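Local coordinates for molybdopterin-guanine dinucleotide biosynthesis protein A (MobA) (Archaeoglobus fulgidus, PDB 3NGW) that probably transfers a GMP group from GTP to molybdopterin during molybdenum cofactor biosynthesis, at residues M1-L6 against E34-F39; C86-I91 against A128-S133; I91-V96 against Y122-L127; F95-V100 against L173-N178; D114-K119 against N157-P162. All blocks are in the same frame, centred on the assembly; numbering follows the deposited sequence.

Contact 1 (M1-L6 against E34-F39); sequences MKVAVL and EKYSPF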
# COMPACT_ATOMS: atom_id res chain seq x y z
N MSE A 1 1.41 12.44 9.57
CA MSE A 1 1.06 11.66 8.35
C MSE A 1 0.52 10.27 8.66
O MSE A 1 1.14 9.51 9.41
CB MSE A 1 2.28 11.52 7.46
CG MSE A 1 2.08 10.51 6.36
SE MSE A 1 3.71 10.07 5.45
CE MSE A 1 3.02 10.16 3.67
N LYS A 2 -0.62 9.94 8.06
CA LYS A 2 -1.24 8.63 8.24
C LYS A 2 -0.84 7.69 7.09
O LYS A 2 -0.90 8.06 5.91
CB LYS A 2 -2.76 8.77 8.29
CG LYS A 2 -3.32 9.06 9.68
CD LYS A 2 -4.78 9.48 9.62
CE LYS A 2 -4.91 10.88 9.02
NZ LYS A 2 -6.33 11.20 8.71
N VAL A 3 -0.44 6.47 7.44
CA VAL A 3 -0.02 5.45 6.49
C VAL A 3 -0.79 4.15 6.66
O VAL A 3 -0.89 3.62 7.77
CB VAL A 3 1.49 5.15 6.65
CG1 VAL A 3 1.94 4.13 5.62
CG2 VAL A 3 2.30 6.44 6.51
N ALA A 4 -1.34 3.63 5.57
CA ALA A 4 -2.07 2.37 5.59
C ALA A 4 -1.29 1.36 4.76
O ALA A 4 -1.20 1.49 3.55
CB ALA A 4 -3.47 2.56 5.00
N VAL A 5 -0.70 0.36 5.41
CA VAL A 5 0.08 -0.65 4.71
C VAL A 5 -0.79 -1.87 4.40
O VAL A 5 -1.34 -2.50 5.31
CB VAL A 5 1.31 -1.07 5.55
CG1 VAL A 5 2.21 -2.01 4.74
CG2 VAL A 5 2.09 0.18 5.98
N LEU A 6 -0.93 -2.19 3.11
CA LEU A 6 -1.74 -3.33 2.69
C LEU A 6 -0.89 -4.60 2.76
O LEU A 6 0.02 -4.79 1.95
CB LEU A 6 -2.24 -3.10 1.25
CG LEU A 6 -3.02 -1.81 0.97
CD1 LEU A 6 -3.37 -1.74 -0.50
CD2 LEU A 6 -4.28 -1.74 1.81
N GLU A 34 9.12 -2.06 10.59
CA GLU A 34 10.22 -1.14 10.91
C GLU A 34 10.12 0.18 10.17
O GLU A 34 10.24 1.25 10.76
CB GLU A 34 11.57 -1.74 10.53
CG GLU A 34 12.12 -2.76 11.48
CD GLU A 34 13.40 -3.42 10.96
OE1 GLU A 34 14.25 -2.71 10.38
OE2 GLU A 34 13.55 -4.64 11.15
N LYS A 35 9.93 0.09 8.86
CA LYS A 35 9.86 1.26 7.98
C LYS A 35 8.75 2.27 8.28
O LYS A 35 8.96 3.48 8.15
CB LYS A 35 9.76 0.80 6.52
CG LYS A 35 9.60 1.93 5.51
CD LYS A 35 9.35 1.43 4.10
CE LYS A 35 10.60 0.92 3.41
NZ LYS A 35 11.09 -0.34 4.02
N TYR A 36 7.59 1.79 8.71
CA TYR A 36 6.44 2.65 8.97
C TYR A 36 6.09 2.87 10.43
O TYR A 36 5.12 3.57 10.73
CB TYR A 36 5.22 2.09 8.24
CG TYR A 36 5.41 1.94 6.74
CD1 TYR A 36 5.57 3.06 5.92
CD2 TYR A 36 5.49 0.67 6.16
CE1 TYR A 36 5.79 2.92 4.54
CE2 TYR A 36 5.72 0.52 4.79
CZ TYR A 36 5.87 1.65 3.99
OH TYR A 36 6.12 1.50 2.65
N SER A 37 6.84 2.27 11.35
CA SER A 37 6.53 2.45 12.77
C SER A 37 6.57 3.91 13.23
O SER A 37 5.80 4.30 14.11
CB SER A 37 7.45 1.58 13.66
OG SER A 37 8.81 1.87 13.46
N PRO A 38 7.46 4.74 12.65
CA PRO A 38 7.55 6.15 13.05
C PRO A 38 6.31 7.00 12.76
O PRO A 38 6.16 8.08 13.34
CB PRO A 38 8.76 6.65 12.26
CG PRO A 38 9.59 5.44 12.09
CD PRO A 38 8.57 4.39 11.74
N PHE A 39 5.43 6.53 11.88
CA PHE A 39 4.24 7.31 11.52
C PHE A 39 2.96 6.83 12.19
O PHE A 39 2.99 5.96 13.05
CB PHE A 39 4.08 7.29 10.00
CG PHE A 39 5.39 7.40 9.26
CD1 PHE A 39 6.08 8.61 9.23
CD2 PHE A 39 5.96 6.29 8.66
CE1 PHE A 39 7.33 8.70 8.61
CE2 PHE A 39 7.20 6.37 8.05
CZ PHE A 39 7.89 7.58 8.02
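Val-3 and Val-5 on strand 2-6 pack against the ring of Tyr-36 of helix 28-36. The unit is a beta-alpha-beta crossover: the chain runs from strand 2-6 through this helix to the adjacent parallel strand 40-44. The valines meet different CD carbons, both from the same side of the ring plane. Val-3 CG1 lies 3.8 Å from Tyr-36 CD1, and Val-5 CG2 lies 3.4 Å from Tyr-36 CD2. Val-3 CG1 is anti to its backbone N (chi1 -178°), which leaves CG2 for Phe-39; this methyl sits 4.0 Å from Phe-39 CB. At the start of the strand Met-1, a selenomethionine, makes a Met-aromatic contact. Its SE is 5.0 Å from the centroid of the Phe-39 ring, 22° off the ring normal. Pro-38 CB covers the other face of that ring. Lys-35 CG stands over the centre of one face of the Tyr-36 ring, 3.9 Å above its plane. A type I turn from Tyr-36 to Phe-39 places both aromatic rings on the strand. Further out, Tyr-36 touches Ala-89 of strand 86-90 and Leu-101 of helix 98-111. The backbone of Val-3 bonds to Gln-40 and Val-42. The turn is closed by Phe-39 N, which donates to Tyr-36 O at 3.2 Å; Tyr-36 O is also hydrogen-bonded to Thr-41 OG1.

Contact 2 (C86-I91 against A128-S133); sequences CVVAAI and AYYAES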
# COMPACT_ATOMS: atom_id res chain seq x y z
N CYS A 86 -5.03 9.19 4.05
CA CYS A 86 -3.75 8.55 4.32
C CYS A 86 -3.08 8.26 3.00
O CYS A 86 -3.65 8.50 1.95
CB CYS A 86 -3.98 7.23 5.04
SG CYS A 86 -4.97 6.05 4.05
N VAL A 87 -1.87 7.73 3.09
CA VAL A 87 -1.13 7.32 1.91
C VAL A 87 -1.10 5.81 2.05
O VAL A 87 -0.92 5.29 3.15
CB VAL A 87 0.32 7.88 1.89
CG1 VAL A 87 0.30 9.34 1.47
CG2 VAL A 87 0.95 7.73 3.27
N VAL A 88 -1.31 5.11 0.93
CA VAL A 88 -1.33 3.66 0.93
C VAL A 88 -0.02 3.12 0.38
O VAL A 88 0.58 3.71 -0.52
CB VAL A 88 -2.50 3.12 0.07
CG1 VAL A 88 -2.46 1.60 0.01
CG2 VAL A 88 -3.83 3.59 0.65
N ALA A 89 0.44 2.02 0.95
CA ALA A 89 1.67 1.40 0.52
C ALA A 89 1.44 -0.09 0.67
O ALA A 89 1.01 -0.56 1.72
CB ALA A 89 2.82 1.86 1.38
N ALA A 90 1.72 -0.84 -0.38
CA ALA A 90 1.54 -2.28 -0.31
C ALA A 90 2.82 -2.91 0.20
O ALA A 90 3.92 -2.40 -0.02
CB ALA A 90 1.19 -2.82 -1.67
N ILE A 91 2.67 -4.02 0.91
CA ILE A 91 3.80 -4.75 1.45
C ILE A 91 4.66 -5.27 0.30
O ILE A 91 5.83 -5.57 0.48
CB ILE A 91 3.32 -5.95 2.28
CG1 ILE A 91 4.49 -6.58 3.03
CG2 ILE A 91 2.69 -6.99 1.37
CD1 ILE A 91 4.08 -7.59 4.09
N ALA A 128 -0.05 5.49 -3.22
CA ALA A 128 -0.62 6.82 -3.44
C ALA A 128 -1.44 7.35 -2.27
O ALA A 128 -1.72 6.65 -1.30
CB ALA A 128 -1.48 6.80 -4.69
N TYR A 129 -1.82 8.62 -2.39
CA TYR A 129 -2.62 9.32 -1.40
C TYR A 129 -4.11 9.18 -1.71
O TYR A 129 -4.53 9.30 -2.86
CB TYR A 129 -2.24 10.81 -1.41
CG TYR A 129 -3.24 11.69 -0.70
CD1 TYR A 129 -3.20 11.87 0.69
CD2 TYR A 129 -4.28 12.30 -1.41
CE1 TYR A 129 -4.19 12.63 1.35
CE2 TYR A 129 -5.26 13.04 -0.76
CZ TYR A 129 -5.21 13.20 0.61
OH TYR A 129 -6.21 13.92 1.21
N TYR A 130 -4.90 8.90 -0.68
CA TYR A 130 -6.35 8.78 -0.82
C TYR A 130 -6.97 9.60 0.30
O TYR A 130 -6.53 9.53 1.45
CB TYR A 130 -6.82 7.31 -0.69
CG TYR A 130 -6.43 6.39 -1.85
CD1 TYR A 130 -5.18 5.76 -1.89
CD2 TYR A 130 -7.29 6.20 -2.94
CE1 TYR A 130 -4.81 4.96 -2.97
CE2 TYR A 130 -6.91 5.41 -4.02
CZ TYR A 130 -5.67 4.80 -4.04
OH TYR A 130 -5.30 4.04 -5.13
N ALA A 131 -7.97 10.40 -0.04
CA ALA A 131 -8.66 11.22 0.94
C ALA A 131 -9.94 10.48 1.30
O ALA A 131 -10.37 9.59 0.57
CB ALA A 131 -9.00 12.59 0.35
N GLU A 132 -10.53 10.83 2.44
CA GLU A 132 -11.76 10.21 2.91
C GLU A 132 -12.89 10.33 1.90
O GLU A 132 -13.76 9.45 1.80
CB GLU A 132 -12.20 10.87 4.21
CG GLU A 132 -13.52 10.38 4.75
CD GLU A 132 -13.87 11.00 6.09
OE1 GLU A 132 -13.20 10.67 7.09
OE2 GLU A 132 -14.80 11.84 6.14
N SER A 133 -12.88 11.42 1.14
CA SER A 133 -13.92 11.69 0.15
C SER A 133 -14.00 10.66 -0.97
O SER A 133 -14.99 10.61 -1.71
CB SER A 133 -13.72 13.09 -0.42
OG SER A 133 -12.38 13.27 -0.89
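Tyr-129 pairs with Val-87 where strand 129-130 runs antiparallel to strand 86-90. It is a non-hydrogen-bonded pair. Tyr-129 CB lies 4.1 Å from Val-87 CG1, a methyl found at the edge of the ring, near its plane. With CG anti to the backbone N (chi1 164°), the ring starts out beside the carbonyl carbon, and its CD1 comes 3.6 Å from Cys-86 O. The tip, OH, bonds to Glu-109 OE2 of helix 98-111. On the face of Cys-86 and Val-88, Val-88 CG2 meets Tyr-130 CD1 at 3.6 Å, while Tyr-130 OH bonds to Pro-125 O. Cys-86 and Tyr-130 form a hydrogen-bonded pair. Cys-86 N donates to Tyr-130 O at 3.0 Å, and Tyr-130 N donates to Cys-86 O at 2.9 Å, almost straight at 178°. Val-88 N reaches Ala-128 O at 2.7 Å; the return bond from Ala-128 N is weak. Strand 129-130 is the lone antiparallel strand of the mixed sheet, as expected for a GT-A fold. Both tyrosines are buried, yet each hydroxyl has a polar partner. The pairing thus places apolar ring carbons against the sheet and carries both phenol oxygens to acceptors beyond it.

Contact 3 (I91-V96 against Y122-L127); sequences IDMPFV and YPEPLL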
# COMPACT_ATOMS: atom_id res chain seq x y z
N ILE A 91 2.67 -4.02 0.91
CA ILE A 91 3.80 -4.75 1.45
C ILE A 91 4.66 -5.27 0.30
O ILE A 91 5.83 -5.57 0.48
CB ILE A 91 3.32 -5.95 2.28
CG1 ILE A 91 4.49 -6.58 3.03
CG2 ILE A 91 2.69 -6.99 1.37
CD1 ILE A 91 4.08 -7.59 4.09
N ASP A 92 4.05 -5.38 -0.88
CA ASP A 92 4.74 -5.86 -2.07
C ASP A 92 5.91 -4.96 -2.46
O ASP A 92 6.79 -5.37 -3.22
CB ASP A 92 3.78 -5.96 -3.26
CG ASP A 92 2.54 -6.79 -2.95
OD1 ASP A 92 1.77 -6.41 -2.04
OD2 ASP A 92 2.34 -7.82 -3.62
N MSE A 93 5.91 -3.74 -1.95
CA MSE A 93 6.98 -2.78 -2.22
C MSE A 93 7.74 -2.55 -0.91
O MSE A 93 7.40 -1.65 -0.14
CB MSE A 93 6.38 -1.47 -2.75
CG MSE A 93 5.80 -1.59 -4.15
SE MSE A 93 4.76 -0.06 -4.75
CE MSE A 93 2.98 -0.76 -4.43
N PRO A 94 8.78 -3.36 -0.63
CA PRO A 94 9.57 -3.24 0.60
C PRO A 94 10.64 -2.15 0.61
O PRO A 94 11.21 -1.87 1.66
CB PRO A 94 10.19 -4.61 0.72
CG PRO A 94 10.53 -4.90 -0.70
CD PRO A 94 9.24 -4.51 -1.42
N PHE A 95 10.91 -1.55 -0.54
CA PHE A 95 11.94 -0.51 -0.62
C PHE A 95 11.40 0.90 -0.70
O PHE A 95 12.14 1.82 -1.03
CB PHE A 95 12.83 -0.76 -1.83
CG PHE A 95 13.44 -2.13 -1.85
CD1 PHE A 95 14.15 -2.59 -0.74
CD2 PHE A 95 13.29 -2.96 -2.95
CE1 PHE A 95 14.71 -3.86 -0.74
CE2 PHE A 95 13.84 -4.23 -2.96
CZ PHE A 95 14.55 -4.69 -1.85
N VAL A 96 10.11 1.08 -0.38
CA VAL A 96 9.52 2.40 -0.44
C VAL A 96 10.27 3.39 0.42
O VAL A 96 10.67 3.08 1.54
CB VAL A 96 8.06 2.38 0.03
CG1 VAL A 96 7.56 3.81 0.18
CG2 VAL A 96 7.20 1.63 -0.99
N TYR A 122 1.67 4.13 -16.81
CA TYR A 122 0.57 3.51 -16.09
C TYR A 122 0.62 3.93 -14.63
O TYR A 122 1.70 4.14 -14.07
CB TYR A 122 0.67 1.99 -16.20
CG TYR A 122 0.59 1.47 -17.62
CD1 TYR A 122 1.72 1.42 -18.44
CD2 TYR A 122 -0.63 1.01 -18.13
CE1 TYR A 122 1.64 0.91 -19.74
CE2 TYR A 122 -0.72 0.51 -19.43
CZ TYR A 122 0.42 0.46 -20.22
OH TYR A 122 0.32 -0.08 -21.49
N PRO A 123 -0.55 4.06 -13.98
CA PRO A 123 -0.64 4.47 -12.57
C PRO A 123 -0.27 3.36 -11.61
O PRO A 123 -0.30 2.19 -11.96
CB PRO A 123 -2.09 4.88 -12.44
CG PRO A 123 -2.78 3.88 -13.32
CD PRO A 123 -1.90 3.86 -14.54
N GLU A 124 0.11 3.75 -10.40
CA GLU A 124 0.45 2.78 -9.36
C GLU A 124 -0.42 3.14 -8.17
O GLU A 124 -0.02 3.91 -7.31
CB GLU A 124 1.92 2.89 -8.97
CG GLU A 124 2.27 2.05 -7.77
CD GLU A 124 1.70 0.65 -7.85
OE1 GLU A 124 0.50 0.48 -7.56
OE2 GLU A 124 2.44 -0.28 -8.22
N PRO A 125 -1.64 2.58 -8.12
CA PRO A 125 -2.63 2.82 -7.06
C PRO A 125 -2.28 2.36 -5.64
O PRO A 125 -2.84 2.88 -4.67
CB PRO A 125 -3.88 2.11 -7.58
CG PRO A 125 -3.67 2.05 -9.07
CD PRO A 125 -2.21 1.71 -9.16
N LEU A 126 -1.39 1.38 -5.52
CA LEU A 126 -1.02 0.87 -4.21
C LEU A 126 0.16 1.60 -3.58
O LEU A 126 0.83 1.09 -2.69
CB LEU A 126 -0.76 -0.63 -4.29
CG LEU A 126 -1.98 -1.42 -4.76
CD1 LEU A 126 -1.75 -2.90 -4.59
CD2 LEU A 126 -3.20 -0.98 -3.95
N LEU A 127 0.41 2.81 -4.07
CA LEU A 127 1.48 3.65 -3.54
C LEU A 127 1.04 5.07 -3.87
O LEU A 127 1.64 5.76 -4.69
CB LEU A 127 2.80 3.30 -4.22
CG LEU A 127 4.10 3.65 -3.48
CD1 LEU A 127 4.51 5.06 -3.73
CD2 LEU A 127 3.89 3.41 -1.99
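Glu-124 OE1 accepts the N-H of Leu-126 at 2.9 Å (158° at the hydrogen), and the same carboxylate rests against Met-93. The donor meets OE1 on its anti side, 26° out of the carboxylate plane. A bend at chi2 (46°) turns the Glu-124 chain back over its own turn, a type I turn from Glu-124 to Leu-127. Met-93, a selenomethionine, touches this turn with its tip. Its CE lies 3.3 Å from Leu-126 O and 3.7 Å from Leu-126 CB. Glu-124 OE2 is 3.9 Å from the same methyl. One atom back, Met-93 SE touches Leu-127 CB at 3.9 Å. Val-96 CG2 touches Leu-127 CD2, also at 3.9 Å, the side chains running alongside in opposite senses. Asp-92, next to Met-93, forms a salt bridge with Lys-18. A calcium ion lies about 10 Å from the Met-93 side chain. So does the side chain of Asp-184, seen to bind calcium though not in this chain. In GT-A-type transferases this loop probably lies near the nucleotide site. The contact joins the loop between strand 86-90 and helix 98-111 to the loop between strands 115-119 and 129-130. Helix 28-36 touches Ile-91, Pro-94 and Val-96.

Contact 4 (F95-V100 against L173-N178); sequences FVKPEV and LISFFN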
# COMPACT_ATOMS: atom_id res chain seq x y z
N PHE A 95 10.91 -1.55 -0.54
CA PHE A 95 11.94 -0.51 -0.62
C PHE A 95 11.40 0.90 -0.70
O PHE A 95 12.14 1.82 -1.03
CB PHE A 95 12.83 -0.76 -1.83
CG PHE A 95 13.44 -2.13 -1.85
CD1 PHE A 95 14.15 -2.59 -0.74
CD2 PHE A 95 13.29 -2.96 -2.95
CE1 PHE A 95 14.71 -3.86 -0.74
CE2 PHE A 95 13.84 -4.23 -2.96
CZ PHE A 95 14.55 -4.69 -1.85
N VAL A 96 10.11 1.08 -0.38
CA VAL A 96 9.52 2.40 -0.44
C VAL A 96 10.27 3.39 0.42
O VAL A 96 10.67 3.08 1.54
CB VAL A 96 8.06 2.38 0.03
CG1 VAL A 96 7.56 3.81 0.18
CG2 VAL A 96 7.20 1.63 -0.99
N LYS A 97 10.47 4.59 -0.11
CA LYS A 97 11.17 5.64 0.60
C LYS A 97 10.19 6.57 1.30
O LYS A 97 9.31 7.17 0.67
CB LYS A 97 12.08 6.43 -0.34
CG LYS A 97 13.46 5.80 -0.46
CD LYS A 97 14.43 6.64 -1.26
CE LYS A 97 15.86 6.45 -0.76
NZ LYS A 97 16.23 4.99 -0.61
N PRO A 98 10.32 6.70 2.63
CA PRO A 98 9.45 7.55 3.44
C PRO A 98 9.36 8.97 2.90
O PRO A 98 8.32 9.61 3.00
CB PRO A 98 10.10 7.49 4.82
CG PRO A 98 10.67 6.09 4.85
CD PRO A 98 11.31 6.01 3.48
N GLU A 99 10.45 9.45 2.31
CA GLU A 99 10.46 10.79 1.75
C GLU A 99 9.43 10.86 0.63
O GLU A 99 8.73 11.87 0.50
CB GLU A 99 11.84 11.14 1.17
CG GLU A 99 13.05 10.76 2.04
CD GLU A 99 13.39 9.27 1.95
OE1 GLU A 99 12.76 8.47 2.67
OE2 GLU A 99 14.29 8.92 1.15
N VAL A 100 9.34 9.80 -0.17
CA VAL A 100 8.39 9.73 -1.28
C VAL A 100 6.97 9.81 -0.72
O VAL A 100 6.14 10.59 -1.21
CB VAL A 100 8.54 8.42 -2.11
CG1 VAL A 100 7.43 8.34 -3.16
CG2 VAL A 100 9.90 8.39 -2.81
N LEU A 173 13.81 5.42 -8.23
CA LEU A 173 12.40 5.10 -8.06
C LEU A 173 12.23 3.67 -7.56
O LEU A 173 11.29 2.97 -7.95
CB LEU A 173 11.65 5.29 -9.37
CG LEU A 173 11.74 6.68 -10.00
CD1 LEU A 173 10.94 6.71 -11.28
CD2 LEU A 173 11.23 7.73 -9.02
N ILE A 174 13.15 3.23 -6.71
CA ILE A 174 13.13 1.89 -6.15
C ILE A 174 11.87 1.68 -5.31
O ILE A 174 11.47 0.55 -5.04
CB ILE A 174 14.41 1.64 -5.30
CG1 ILE A 174 14.55 0.15 -4.97
CG2 ILE A 174 14.38 2.48 -4.04
CD1 ILE A 174 14.72 -0.72 -6.20
N SER A 175 11.23 2.78 -4.91
CA SER A 175 10.01 2.71 -4.11
C SER A 175 8.89 1.96 -4.83
O SER A 175 7.98 1.43 -4.19
CB SER A 175 9.53 4.12 -3.76
OG SER A 175 10.46 4.84 -2.98
N PHE A 176 8.97 1.91 -6.16
CA PHE A 176 7.96 1.27 -7.00
C PHE A 176 8.22 -0.19 -7.35
O PHE A 176 7.41 -0.84 -8.02
CB PHE A 176 7.79 2.09 -8.28
CG PHE A 176 7.20 3.45 -8.04
CD1 PHE A 176 5.82 3.59 -7.90
CD2 PHE A 176 8.01 4.56 -7.86
CE1 PHE A 176 5.25 4.84 -7.59
CE2 PHE A 176 7.46 5.80 -7.55
CZ PHE A 176 6.07 5.94 -7.41
N PHE A 177 9.34 -0.72 -6.88
CA PHE A 177 9.69 -2.10 -7.14
C PHE A 177 8.75 -3.03 -6.39
O PHE A 177 8.61 -2.97 -5.17
CB PHE A 177 11.14 -2.32 -6.71
CG PHE A 177 11.58 -3.75 -6.77
CD1 PHE A 177 11.58 -4.53 -5.62
CD2 PHE A 177 11.98 -4.32 -7.96
CE1 PHE A 177 11.97 -5.87 -5.68
CE2 PHE A 177 12.37 -5.65 -8.02
CZ PHE A 177 12.36 -6.42 -6.88
N ASN A 178 8.08 -3.91 -7.14
CA ASN A 178 7.15 -4.85 -6.55
C ASN A 178 7.70 -6.26 -6.53
O ASN A 178 8.49 -6.63 -7.40
CB ASN A 178 5.83 -4.84 -7.33
CG ASN A 178 4.91 -3.69 -6.93
OD1 ASN A 178 4.05 -3.85 -6.06
ND2 ASN A 178 5.09 -2.54 -7.55
O HOH W 1 9.61 -1.22 -3.55
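The two backbones meet where the 3-10 segment 174-176 abuts the loop ahead of helix 98-111, with Val-96 CA 3.7 Å from Ser-175 CA. Ser-175 carries the polar part. Its OG, anti to the carbonyl carbon (chi1 -62°), accepts the N-H of Lys-97 at 2.9 Å, with an angle of 149° at the hydrogen. Lys-97 holds the N-cap position of the helix, so the bond fixes the chain just where the helix begins. The same OG is hydrogen-bonded to Asp-170 OD1, and Val-100 CG2 packs on it at 3.6 Å. Val-96 CG2 lies 3.3 Å from Ser-175 O. Here the region after strand 158-162 folds back onto the GT-A-like core, beside the C-terminal helix 182-194. That helix is tied by a disulfide between Cys-24 and Cys-192. Phe-95 packs along it on Ile-191 and also reaches Ile-174, whose CG1 is 3.7 Å from Phe-95 CB. The side chains of Phe-95 and Phe-177 run alongside in the same sense, and their rings meet obliquely, with planes 35° apart. Phe-177 CD1 sits at the edge of the Phe-95 ring, 3.5 Å from CE2. A water accepts from Phe-95 N at 3.3 Å and lies within hydrogen-bonding range of Ile-174 O and Phe-177 O. Phe-177 also touches Arg-187 and Ala-188 of helix 182-194.

Contact 5 (D114-K119 against N157-P162); sequences DALIPK and NVVYYP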
# COMPACT_ATOMS: atom_id res chain seq x y z
N ASP A 114 -9.54 13.60 -4.51
CA ASP A 114 -9.92 12.36 -3.84
C ASP A 114 -8.72 11.42 -3.73
O ASP A 114 -8.60 10.65 -2.78
CB ASP A 114 -11.07 11.66 -4.57
CG ASP A 114 -12.31 12.51 -4.64
OD1 ASP A 114 -12.72 13.07 -3.60
OD2 ASP A 114 -12.89 12.62 -5.74
N ALA A 115 -7.82 11.49 -4.70
CA ALA A 115 -6.62 10.65 -4.68
C ALA A 115 -5.51 11.25 -5.54
O ALA A 115 -5.77 11.89 -6.56
CB ALA A 115 -6.96 9.23 -5.16
N LEU A 116 -4.28 11.03 -5.10
CA LEU A 116 -3.10 11.50 -5.82
C LEU A 116 -2.30 10.22 -6.06
O LEU A 116 -1.76 9.63 -5.13
CB LEU A 116 -2.28 12.46 -4.95
CG LEU A 116 -0.96 12.93 -5.60
CD1 LEU A 116 -1.28 13.98 -6.63
CD2 LEU A 116 -0.01 13.49 -4.56
N ILE A 117 -2.25 9.80 -7.32
CA ILE A 117 -1.59 8.55 -7.70
C ILE A 117 -0.43 8.73 -8.66
O ILE A 117 -0.57 9.34 -9.73
CB ILE A 117 -2.64 7.60 -8.35
CG1 ILE A 117 -3.77 7.34 -7.35
CG2 ILE A 117 -1.98 6.30 -8.77
CD1 ILE A 117 -4.93 6.55 -7.90
N PRO A 118 0.75 8.20 -8.30
CA PRO A 118 1.96 8.30 -9.13
C PRO A 118 1.74 7.62 -10.48
O PRO A 118 1.06 6.60 -10.57
CB PRO A 118 3.01 7.58 -8.29
CG PRO A 118 2.54 7.82 -6.88
CD PRO A 118 1.06 7.58 -7.01
N LYS A 119 2.31 8.20 -11.54
CA LYS A 119 2.12 7.63 -12.86
C LYS A 119 3.18 7.98 -13.90
O LYS A 119 3.60 9.14 -14.02
CB LYS A 119 0.76 8.06 -13.41
CG LYS A 119 0.52 7.68 -14.85
CD LYS A 119 -0.78 8.23 -15.37
CE LYS A 119 -1.00 7.78 -16.81
NZ LYS A 119 -2.25 8.35 -17.40
N ASN A 157 -12.32 12.52 -8.42
CA ASN A 157 -11.41 13.56 -8.87
C ASN A 157 -10.00 13.11 -8.50
O ASN A 157 -9.54 13.32 -7.38
CB ASN A 157 -11.76 14.89 -8.18
CG ASN A 157 -10.73 15.98 -8.43
OD1 ASN A 157 -10.29 16.20 -9.56
ND2 ASN A 157 -10.35 16.69 -7.37
N VAL A 158 -9.31 12.49 -9.46
CA VAL A 158 -7.96 11.98 -9.25
C VAL A 158 -6.85 12.82 -9.87
O VAL A 158 -6.98 13.30 -11.00
CB VAL A 158 -7.83 10.53 -9.80
CG1 VAL A 158 -6.46 9.96 -9.45
CG2 VAL A 158 -8.94 9.65 -9.22
N VAL A 159 -5.76 13.00 -9.13
CA VAL A 159 -4.60 13.75 -9.61
C VAL A 159 -3.47 12.78 -9.89
O VAL A 159 -2.91 12.19 -8.97
CB VAL A 159 -4.09 14.77 -8.56
CG1 VAL A 159 -2.78 15.40 -9.03
CG2 VAL A 159 -5.12 15.87 -8.34
N TYR A 160 -3.14 12.59 -11.16
CA TYR A 160 -2.06 11.67 -11.51
C TYR A 160 -0.73 12.42 -11.47
O TYR A 160 -0.47 13.29 -12.29
CB TYR A 160 -2.35 11.04 -12.87
CG TYR A 160 -3.48 10.04 -12.78
CD1 TYR A 160 -3.28 8.77 -12.24
CD2 TYR A 160 -4.78 10.39 -13.17
CE1 TYR A 160 -4.33 7.87 -12.08
CE2 TYR A 160 -5.85 9.49 -13.01
CZ TYR A 160 -5.61 8.24 -12.47
OH TYR A 160 -6.64 7.34 -12.29
N TYR A 161 0.09 12.09 -10.48
CA TYR A 161 1.37 12.73 -10.28
C TYR A 161 2.48 12.09 -11.11
O TYR A 161 2.70 10.89 -11.04
CB TYR A 161 1.75 12.67 -8.80
CG TYR A 161 2.69 13.75 -8.34
CD1 TYR A 161 2.24 15.07 -8.19
CD2 TYR A 161 4.01 13.46 -8.02
CE1 TYR A 161 3.10 16.06 -7.71
CE2 TYR A 161 4.87 14.45 -7.54
CZ TYR A 161 4.41 15.74 -7.39
OH TYR A 161 5.24 16.71 -6.89
N PRO A 162 3.19 12.90 -11.91
CA PRO A 162 4.27 12.39 -12.76
C PRO A 162 5.35 11.75 -11.90
O PRO A 162 5.97 12.40 -11.05
CB PRO A 162 4.78 13.65 -13.46
CG PRO A 162 3.56 14.51 -13.53
CD PRO A 162 3.00 14.34 -12.14
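Ile-117 and Val-158 form the apolar centre on one face of a parallel strand pair, 115-119 with 158-162. Strand 158-162 is the outermost strand on this side of the mixed sheet. Ile-117 CG1 is anti to the carbonyl carbon (chi1 -58°), and CD1 beyond it meets Val-158 CG1 at 4.0 Å. The same Val-158 methyl stands over one face of the Tyr-160 ring, offset toward the rim. Tyr-160 CE1 in turn lies 4.1 Å from Ile-117 CB. Leu-153 of helix 150-154 touches both Ile-117 and Val-158. On the other face Tyr-161 OH bonds to His-103 NE2 of helix 98-111. Between the faces runs the parallel ladder. Val-159 N donates to Ala-115 O, Ile-117 N to Val-159 O, Tyr-161 N to Ile-117 O, and Lys-119 N to Tyr-161 O. The Tyr-161 donor sits above the carbonyl plane of Ile-117, 48° out of it. At one end the extended Lys-119 chain lays CD 4.0 Å from Tyr-160 CD1; its NZ gives at most a weak cation-pi attraction. At the other end Asp-114 and Asn-157 make the polar edge. Asp-114 N donates to Asn-157 O at 2.9 Å. Asp-114 OD1 is held by Ser-133 OG. Asn-157 N meets Asp-114 OD2 on its anti side at 2.7 Å, 17° out of the carboxylate plane.

Contacts 1, 2 and 5 reach the same sheet. Leu-6 N lies 2.9 Å from Ala-89 O, joining contacts 1 and 2, and Ala-131 N lies 2.8 Å from Asp-114 O, joining contacts 2 and 5. The centres of contacts 1 and 5 are about 20 Å apart, and these two do not touch. Contacts 3 and 4 share Phe-95 and Val-96, with centres about 7 Å apart. They lie nearest Asp-184, a residue seen to bind calcium, though not in this chain: in contact 4 the Phe-177 side chain is about 4 Å from that of Asp-184. A calcium ion is about 6 Å from the Phe-177 side chain. Lys-35 NZ, 2.8 Å from Pro-94 O, ties contact 1 to contact 3.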